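Local coordinates for type C neurotoxin (PDB 4F83), which probably binds receptors on the nerve-cell surface through its receptor-binding region, the step that targets a botulinum neurotoxin to neurons, at residues S78-N83 / N186-Q191; R28-V33 / G49-V54. One frame throughout, in Å; residues are numbered along the deposited sequence.

Interaction 1: S78-N83 / N186-Q191; sequences SKDLTN and NIDENQ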
ATOM      1  N   SER A  78      10.091  -6.265   0.069  1.00 14.90           N
ATOM      2  CA  SER A  78      10.313  -6.442   1.517  1.00 16.45           C
ATOM      3  C   SER A  78      11.405  -5.519   2.080  1.00 17.39           C
ATOM      4  O   SER A  78      12.328  -5.083   1.355  1.00 17.10           O
ATOM      5  CB  SER A  78      10.629  -7.898   1.881  1.00 18.18           C
ATOM      6  OG  SER A  78      11.912  -8.283   1.392  1.00 20.48           O
ATOM      7  N   LYS A  79      11.300  -5.245   3.370  1.00 17.09           N
ATOM      8  CA  LYS A  79      12.341  -4.463   4.055  1.00 18.60           C
ATOM      9  C   LYS A  79      13.699  -5.183   3.907  1.00 20.41           C
ATOM     10  O   LYS A  79      14.739  -4.553   3.607  1.00 19.20           O
ATOM     11  CB  LYS A  79      11.977  -4.278   5.521  1.00 20.27           C
ATOM     12  CG  LYS A  79      13.090  -3.618   6.357  1.00 19.71           C
ATOM     13  CD  LYS A  79      12.614  -3.408   7.805  1.00 22.48           C
ATOM     14  CE  LYS A  79      12.520  -4.735   8.548  1.00 27.49           C
ATOM     15  NZ  LYS A  79      12.167  -4.512   9.951  1.00 37.15           N
ATOM     16  N   ASP A  80      13.687  -6.502   4.113  1.00 22.26           N
ATOM     17  CA  ASP A  80      14.895  -7.326   3.965  1.00 24.53           C
ATOM     18  C   ASP A  80      15.615  -7.067   2.634  1.00 23.68           C
ATOM     19  O   ASP A  80      16.832  -6.834   2.609  1.00 24.22           O
ATOM     20  CB  ASP A  80      14.519  -8.815   4.083  1.00 26.36           C
ATOM     21  CG  ASP A  80      15.716  -9.708   4.291  1.00 33.35           C
ATOM     22  OD1 ASP A  80      16.851  -9.278   3.983  1.00 40.52           O
ATOM     23  OD2 ASP A  80      15.539 -10.837   4.811  1.00 40.08           O
ATOM     24  N   LEU A  81      14.866  -7.116   1.530  1.00 21.81           N
ATOM     25  CA  LEU A  81      15.458  -6.993   0.206  1.00 20.98           C
ATOM     26  C   LEU A  81      15.869  -5.542  -0.012  1.00 20.41           C
ATOM     27  O   LEU A  81      16.904  -5.251  -0.620  1.00 21.73           O
ATOM     28  CB  LEU A  81      14.441  -7.407  -0.852  1.00 22.32           C
ATOM     29  CG  LEU A  81      14.895  -8.067  -2.120  1.00 24.94           C
ATOM     30  CD1 LEU A  81      16.029  -9.123  -1.898  1.00 26.82           C
ATOM     31  CD2 LEU A  81      13.663  -8.752  -2.787  1.00 25.47           C
ATOM     32  N   THR A  82      15.068  -4.630   0.515  1.00 19.55           N
ATOM     33  CA  THR A  82      15.286  -3.198   0.305  1.00 19.52           C
ATOM     34  C   THR A  82      16.569  -2.741   0.996  1.00 20.59           C
ATOM     35  O   THR A  82      17.344  -1.951   0.453  1.00 21.66           O
ATOM     36  CB  THR A  82      14.093  -2.368   0.805  1.00 19.73           C
ATOM     37  OG1 THR A  82      12.926  -2.738   0.062  1.00 17.81           O
ATOM     38  CG2 THR A  82      14.353  -0.875   0.575  1.00 19.26           C
ATOM     39  N   ASN A  83      16.756  -3.194   2.222  1.00 20.22           N
ATOM     40  CA  ASN A  83      17.957  -2.845   2.998  1.00 23.17           C
ATOM     41  C   ASN A  83      19.281  -3.340   2.403  1.00 23.00           C
ATOM     42  O   ASN A  83      20.358  -2.837   2.770  1.00 25.77           O
ATOM     43  CB  ASN A  83      17.793  -3.367   4.441  1.00 22.30           C
ATOM     44  CG  ASN A  83      18.909  -2.921   5.362  1.00 29.68           C
ATOM     45  OD1 ASN A  83      19.177  -1.723   5.492  1.00 34.72           O
ATOM     46  ND2 ASN A  83      19.549  -3.875   6.036  1.00 31.41           N
ATOM     47  N   ASN A 186      17.848 -18.539  -2.002  1.00 42.56           N
ATOM     48  CA  ASN A 186      18.630 -17.991  -0.909  1.00 42.54           C
ATOM     49  C   ASN A 186      18.098 -18.581   0.387  1.00 42.39           C
ATOM     50  O   ASN A 186      16.912 -18.910   0.488  1.00 41.85           O
ATOM     51  CB  ASN A 186      18.516 -16.453  -0.904  1.00 42.04           C
ATOM     52  CG  ASN A 186      19.617 -15.780  -0.105  1.00 43.91           C
ATOM     53  OD1 ASN A 186      19.639 -15.834   1.128  1.00 43.88           O
ATOM     54  ND2 ASN A 186      20.529 -15.113  -0.808  1.00 44.86           N
ATOM     55  N   ILE A 187      18.982 -18.753   1.372  1.00 41.86           N
ATOM     56  CA  ILE A 187      18.582 -19.301   2.667  1.00 41.51           C
ATOM     57  C   ILE A 187      17.751 -18.316   3.485  1.00 39.72           C
ATOM     58  O   ILE A 187      17.020 -18.715   4.410  1.00 39.58           O
ATOM     59  CB  ILE A 187      19.799 -19.746   3.498  1.00 43.04           C
ATOM     60  CG1 ILE A 187      20.813 -18.590   3.656  1.00 43.34           C
ATOM     61  CG2 ILE A 187      20.436 -20.983   2.867  1.00 44.54           C
ATOM     62  CD1 ILE A 187      21.780 -18.761   4.855  1.00 47.69           C
ATOM     63  N   ASP A 188      17.882 -17.033   3.148  1.00 37.71           N
ATOM     64  CA  ASP A 188      17.172 -15.958   3.860  1.00 36.13           C
ATOM     65  C   ASP A 188      15.704 -15.896   3.438  1.00 34.40           C
ATOM     66  O   ASP A 188      15.349 -15.260   2.426  1.00 33.09           O
ATOM     67  CB  ASP A 188      17.857 -14.614   3.627  1.00 35.41           C
ATOM     68  CG  ASP A 188      17.137 -13.469   4.302  1.00 35.53           C
ATOM     69  OD1 ASP A 188      17.579 -12.316   4.119  1.00 37.13           O
ATOM     70  OD2 ASP A 188      16.118 -13.708   4.992  1.00 34.46           O
ATOM     71  N   GLU A 189      14.865 -16.542   4.240  1.00 34.30           N
ATOM     72  CA  GLU A 189      13.450 -16.696   3.958  1.00 33.62           C
ATOM     73  C   GLU A 189      12.653 -15.364   3.969  1.00 31.36           C
ATOM     74  O   GLU A 189      11.507 -15.332   3.545  1.00 31.70           O
ATOM     75  CB  GLU A 189      12.814 -17.731   4.919  1.00 35.21           C
ATOM     76  CG  GLU A 189      12.713 -17.318   6.413  1.00 39.84           C
ATOM     77  CD  GLU A 189      13.906 -17.803   7.296  1.00 47.14           C
ATOM     78  OE1 GLU A 189      15.055 -17.316   7.114  1.00 48.47           O
ATOM     79  OE2 GLU A 189      13.679 -18.641   8.202  1.00 50.55           O
ATOM     80  N   ASN A 190      13.243 -14.285   4.466  1.00 29.38           N
ATOM     81  CA  ASN A 190      12.505 -13.004   4.527  1.00 28.82           C
ATOM     82  C   ASN A 190      12.703 -12.113   3.322  1.00 27.70           C
ATOM     83  O   ASN A 190      12.169 -10.990   3.278  1.00 26.96           O
ATOM     84  CB  ASN A 190      12.828 -12.240   5.799  1.00 28.93           C
ATOM     85  CG  ASN A 190      12.318 -12.946   7.027  1.00 30.71           C
ATOM     86  OD1 ASN A 190      11.245 -13.573   7.012  1.00 29.26           O
ATOM     87  ND2 ASN A 190      13.086 -12.871   8.092  1.00 31.63           N
ATOM     88  N   GLN A 191      13.476 -12.603   2.353  1.00 27.59           N
ATOM     89  CA  GLN A 191      13.696 -11.857   1.096  1.00 27.23           C
ATOM     90  C   GLN A 191      12.572 -12.156   0.090  1.00 25.32           C
ATOM     91  O   GLN A 191      12.480 -13.247  -0.494  1.00 26.15           O
ATOM     92  CB  GLN A 191      15.141 -12.083   0.539  1.00 28.44           C
ATOM     93  CG  GLN A 191      16.209 -11.504   1.526  1.00 33.52           C
ATOM     94  CD  GLN A 191      17.632 -11.251   0.954  1.00 39.10           C
ATOM     95  OE1 GLN A 191      18.175 -12.066   0.201  1.00 38.90           O
ATOM     96  NE2 GLN A 191      18.249 -10.120   1.368  1.00 38.91           N
TER

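Interaction 2: R28-V33 / G49-V54; sequences RLEGDV and GDKIIV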
ATOM      1  N   ARG A  28       4.126 -20.250 -17.487  1.00 30.45           N
ATOM      2  CA  ARG A  28       4.448 -21.441 -16.695  1.00 32.33           C
ATOM      3  C   ARG A  28       4.941 -21.030 -15.320  1.00 31.89           C
ATOM      4  O   ARG A  28       5.821 -20.168 -15.209  1.00 30.71           O
ATOM      5  CB  ARG A  28       5.504 -22.298 -17.395  1.00 33.29           C
ATOM      6  CG  ARG A  28       5.886 -23.563 -16.606  1.00 38.69           C
ATOM      7  CD  ARG A  28       6.507 -24.639 -17.481  1.00 46.20           C
ATOM      8  NE  ARG A  28       7.724 -24.189 -18.151  1.00 50.52           N
ATOM      9  CZ  ARG A  28       7.782 -23.785 -19.422  1.00 55.66           C
ATOM     10  NH1 ARG A  28       6.683 -23.767 -20.171  1.00 58.37           N
ATOM     11  NH2 ARG A  28       8.940 -23.393 -19.946  1.00 56.89           N
ATOM     12  N   LEU A  29       4.360 -21.641 -14.281  1.00 31.90           N
ATOM     13  CA  LEU A  29       4.742 -21.369 -12.890  1.00 33.23           C
ATOM     14  C   LEU A  29       5.675 -22.464 -12.393  1.00 34.37           C
ATOM     15  O   LEU A  29       5.413 -23.642 -12.613  1.00 34.09           O
ATOM     16  CB  LEU A  29       3.497 -21.318 -12.002  1.00 33.50           C
ATOM     17  CG  LEU A  29       2.669 -20.040 -11.906  1.00 35.57           C
ATOM     18  CD1 LEU A  29       2.186 -19.538 -13.252  1.00 38.04           C
ATOM     19  CD2 LEU A  29       1.495 -20.272 -10.987  1.00 37.30           C
ATOM     20  N   GLU A  30       6.765 -22.072 -11.737  1.00 34.59           N
ATOM     21  CA  GLU A  30       7.748 -23.019 -11.207  1.00 36.74           C
ATOM     22  C   GLU A  30       8.038 -22.747  -9.734  1.00 37.33           C
ATOM     23  O   GLU A  30       8.095 -21.592  -9.301  1.00 35.14           O
ATOM     24  CB  GLU A  30       9.057 -22.955 -11.996  1.00 37.46           C
ATOM     25  CG  GLU A  30       8.935 -23.394 -13.441  1.00 40.45           C
ATOM     26  CD  GLU A  30      10.275 -23.485 -14.150  1.00 46.32           C
ATOM     27  OE1 GLU A  30      10.341 -24.172 -15.203  1.00 48.48           O
ATOM     28  OE2 GLU A  30      11.260 -22.865 -13.673  1.00 47.27           O
ATOM     29  N   GLY A  31       8.227 -23.814  -8.960  1.00 38.67           N
ATOM     30  CA  GLY A  31       8.465 -23.652  -7.525  1.00 39.74           C
ATOM     31  C   GLY A  31       7.305 -22.952  -6.829  1.00 39.83           C
ATOM     32  O   GLY A  31       6.170 -23.029  -7.284  1.00 40.17           O
ATOM     33  N   ASP A  32       7.606 -22.245  -5.740  1.00 40.40           N
ATOM     34  CA  ASP A  32       6.583 -21.692  -4.835  1.00 40.74           C
ATOM     35  C   ASP A  32       6.043 -20.346  -5.267  1.00 39.82           C
ATOM     36  O   ASP A  32       6.321 -19.312  -4.633  1.00 40.21           O
ATOM     37  CB  ASP A  32       7.137 -21.598  -3.388  1.00 41.87           C
ATOM     38  CG  ASP A  32       6.116 -21.032  -2.385  1.00 43.51           C
ATOM     39  OD1 ASP A  32       6.534 -20.640  -1.268  1.00 46.59           O
ATOM     40  OD2 ASP A  32       4.904 -20.976  -2.703  1.00 45.36           O
ATOM     41  N   VAL A  33       5.268 -20.331  -6.345  1.00 38.99           N
ATOM     42  CA  VAL A  33       4.615 -19.108  -6.728  1.00 36.18           C
ATOM     43  C   VAL A  33       3.268 -19.084  -6.070  1.00 35.65           C
ATOM     44  O   VAL A  33       2.406 -19.878  -6.424  1.00 37.05           O
ATOM     45  CB  VAL A  33       4.419 -18.981  -8.268  1.00 36.29           C
ATOM     46  CG1 VAL A  33       4.102 -17.546  -8.615  1.00 35.36           C
ATOM     47  CG2 VAL A  33       5.653 -19.447  -9.014  1.00 35.02           C
ATOM     48  N   GLY A  49      13.182 -19.213  -4.785  1.00 31.52           N
ATOM     49  CA  GLY A  49      13.655 -19.323  -6.176  1.00 30.78           C
ATOM     50  C   GLY A  49      12.533 -19.653  -7.150  1.00 30.27           C
ATOM     51  O   GLY A  49      12.789 -20.110  -8.278  1.00 31.49           O
ATOM     52  N   ASP A  50      11.288 -19.443  -6.714  1.00 28.82           N
ATOM     53  CA  ASP A  50      10.113 -19.603  -7.593  1.00 27.24           C
ATOM     54  C   ASP A  50      10.201 -18.684  -8.809  1.00 25.88           C
ATOM     55  O   ASP A  50      10.841 -17.632  -8.757  1.00 24.95           O
ATOM     56  CB  ASP A  50       8.787 -19.404  -6.840  1.00 27.32           C
ATOM     57  CG  ASP A  50       8.534 -17.962  -6.429  1.00 28.55           C
ATOM     58  OD1 ASP A  50       9.332 -17.413  -5.641  1.00 29.18           O
ATOM     59  OD2 ASP A  50       7.495 -17.387  -6.870  1.00 29.15           O
ATOM     60  N   LYS A  51       9.604 -19.132  -9.918  1.00 25.68           N
ATOM     61  CA  LYS A  51       9.744 -18.429 -11.204  1.00 26.03           C
ATOM     62  C   LYS A  51       8.433 -18.444 -11.938  1.00 24.82           C
ATOM     63  O   LYS A  51       7.665 -19.396 -11.818  1.00 25.87           O
ATOM     64  CB  LYS A  51      10.773 -19.116 -12.093  1.00 27.61           C
ATOM     65  CG  LYS A  51      12.219 -18.958 -11.670  1.00 31.86           C
ATOM     66  CD  LYS A  51      13.138 -19.599 -12.720  1.00 37.12           C
ATOM     67  CE  LYS A  51      14.531 -19.912 -12.153  1.00 43.45           C
ATOM     68  NZ  LYS A  51      15.077 -18.810 -11.292  1.00 46.48           N
ATOM     69  N   ILE A  52       8.194 -17.399 -12.723  1.00 23.85           N
ATOM     70  CA  ILE A  52       7.152 -17.412 -13.726  1.00 23.26           C
ATOM     71  C   ILE A  52       7.829 -17.201 -15.076  1.00 23.39           C
ATOM     72  O   ILE A  52       8.558 -16.246 -15.263  1.00 21.69           O
ATOM     73  CB  ILE A  52       6.070 -16.314 -13.465  1.00 22.94           C
ATOM     74  CG1 ILE A  52       5.365 -16.571 -12.124  1.00 24.25           C
ATOM     75  CG2 ILE A  52       5.054 -16.251 -14.627  1.00 23.92           C
ATOM     76  CD1 ILE A  52       4.425 -15.462 -11.699  1.00 26.18           C
ATOM     77  N   ILE A  53       7.622 -18.126 -16.004  1.00 23.38           N
ATOM     78  CA  ILE A  53       8.253 -18.032 -17.304  1.00 24.45           C
ATOM     79  C   ILE A  53       7.172 -17.741 -18.331  1.00 23.32           C
ATOM     80  O   ILE A  53       6.272 -18.538 -18.525  1.00 24.49           O
ATOM     81  CB  ILE A  53       9.037 -19.345 -17.661  1.00 26.00           C
ATOM     82  CG1 ILE A  53      10.142 -19.593 -16.625  1.00 29.24           C
ATOM     83  CG2 ILE A  53       9.670 -19.246 -19.043  1.00 26.95           C
ATOM     84  CD1 ILE A  53      10.761 -20.957 -16.727  1.00 33.33           C
ATOM     85  N   VAL A  54       7.251 -16.577 -18.947  1.00 22.27           N
ATOM     86  CA  VAL A  54       6.318 -16.185 -20.001  1.00 23.26           C
ATOM     87  C   VAL A  54       6.991 -16.314 -21.349  1.00 23.97           C
ATOM     88  O   VAL A  54       8.087 -15.790 -21.553  1.00 23.70           O
ATOM     89  CB  VAL A  54       5.809 -14.729 -19.784  1.00 23.41           C
ATOM     90  CG1 VAL A  54       4.895 -14.297 -20.927  1.00 21.92           C
ATOM     91  CG2 VAL A  54       5.064 -14.639 -18.436  1.00 22.85           C
TER

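Interaction 1: S78-N83 / N186-Q191
Two acidic side chains, Asp80 and Asp188, bring their carboxylates together across this contact, with OD2 of Asp80 only 2.6 Å from OD1 of Asp188. They approach from opposite directions, their carboxylate planes turned 40° apart. Oxygens this close suggest that one of the acids holds a proton, and the neighbouring negative charge would be expected to raise its affinity for it. Each acid is also steadied by an N-H group. Gln191 NE2 donates to Asp80 OD1 at 3.1 Å, reaching it from above the carboxylate plane in a rather bent bond (144° at the hydrogen), the two side chains crossing nearly at right angles. For its part, Asp188 OD2 accepts from Asn190 N at 3.0 Å, also from above its carboxylate plane, in an Asx turn within the type I turn 188-191. Asp80 carries its CG anti to the backbone N (chi1 -166°), which sends the carboxylate off the helix to meet that turn. Apolar contact is slight: Leu81 CD1 rests 3.9 Å from Gln191 CB. Ser78 is the N-cap, its OG accepting from Leu81 N at 3.2 Å and also from Met192 N. The short helix 79-83 follows strand 68-77, and the loop runs into strand 192-201; these strands pair antiparallel in the large sheet of a fold consistent with the concanavalin-like family, while Tyr88 of strand 87-90 touches both Leu81 and Gln191.

Interaction 2: R28-V33 / G49-V54
Ile53 CG2 approaches the Arg28 guanidinium obliquely, 4.3 Å from NH2, while Glu30 OE1 lies at the edge of that group and in its plane. A long salt bridge, 3.9 Å from Arg28 NE to Glu30 OE1, thus joins residues two apart on one face of the strand. Glu30's own carboxylate is met by Ile53 CD1, 3.6 Å from both OE1 and OE2, with Lys51 CD beside OE2. Strands 28-30 and 51-54 run antiparallel. Arg28 with Ile53 and Glu30 with Lys51 are the hydrogen-bonded pairs, the shortest bonds being Ile53 N to Arg28 O and Glu30 N to Lys51 O, each 2.8 Å. Leu29 and Ile52, a non-hydrogen-bonded pair, face the other way, where Val33 CG1 meets Ile52 CD1 at 3.7 Å. Past Gly31 the chain folds through an inverse gamma turn at Asp32 and sets Val33 CG2 3.5 Å from Asp50 OD2, while OD1 accepts from Ser46 N. Asp50 holds its CG between its backbone N and carbonyl carbon (chi1 71°), which turns the carboxylate to Asp32 and Val33. Strand 51-55 is the middle one of a three-stranded sheet, flanked by 26-30 and by 178-181, with Ile52 also touching Phe43 of strand 42-46.

In the fold
Both contacts lie in the N-terminal receptor-binding family region, with centres about 18 Å apart and nearest atoms about 5 Å apart, yet they are held by different chemistry. Interaction 2 is a surface contact built from regular strand pairing, where backbone bonds set the register and side chains mostly dress the two faces. Interaction 1 is partly buried and joins a helix to a loop, so side chains and turns do the work of paired backbones. The loop 186-191 follows strand 178-181, the third strand of the sheet of interaction 2, and Ser47, just ahead of segment 49-54, makes backbone hydrogen bonds with Asn186 and Gln191, and its OG one with Asp188 O, linking the two neighbourhoods.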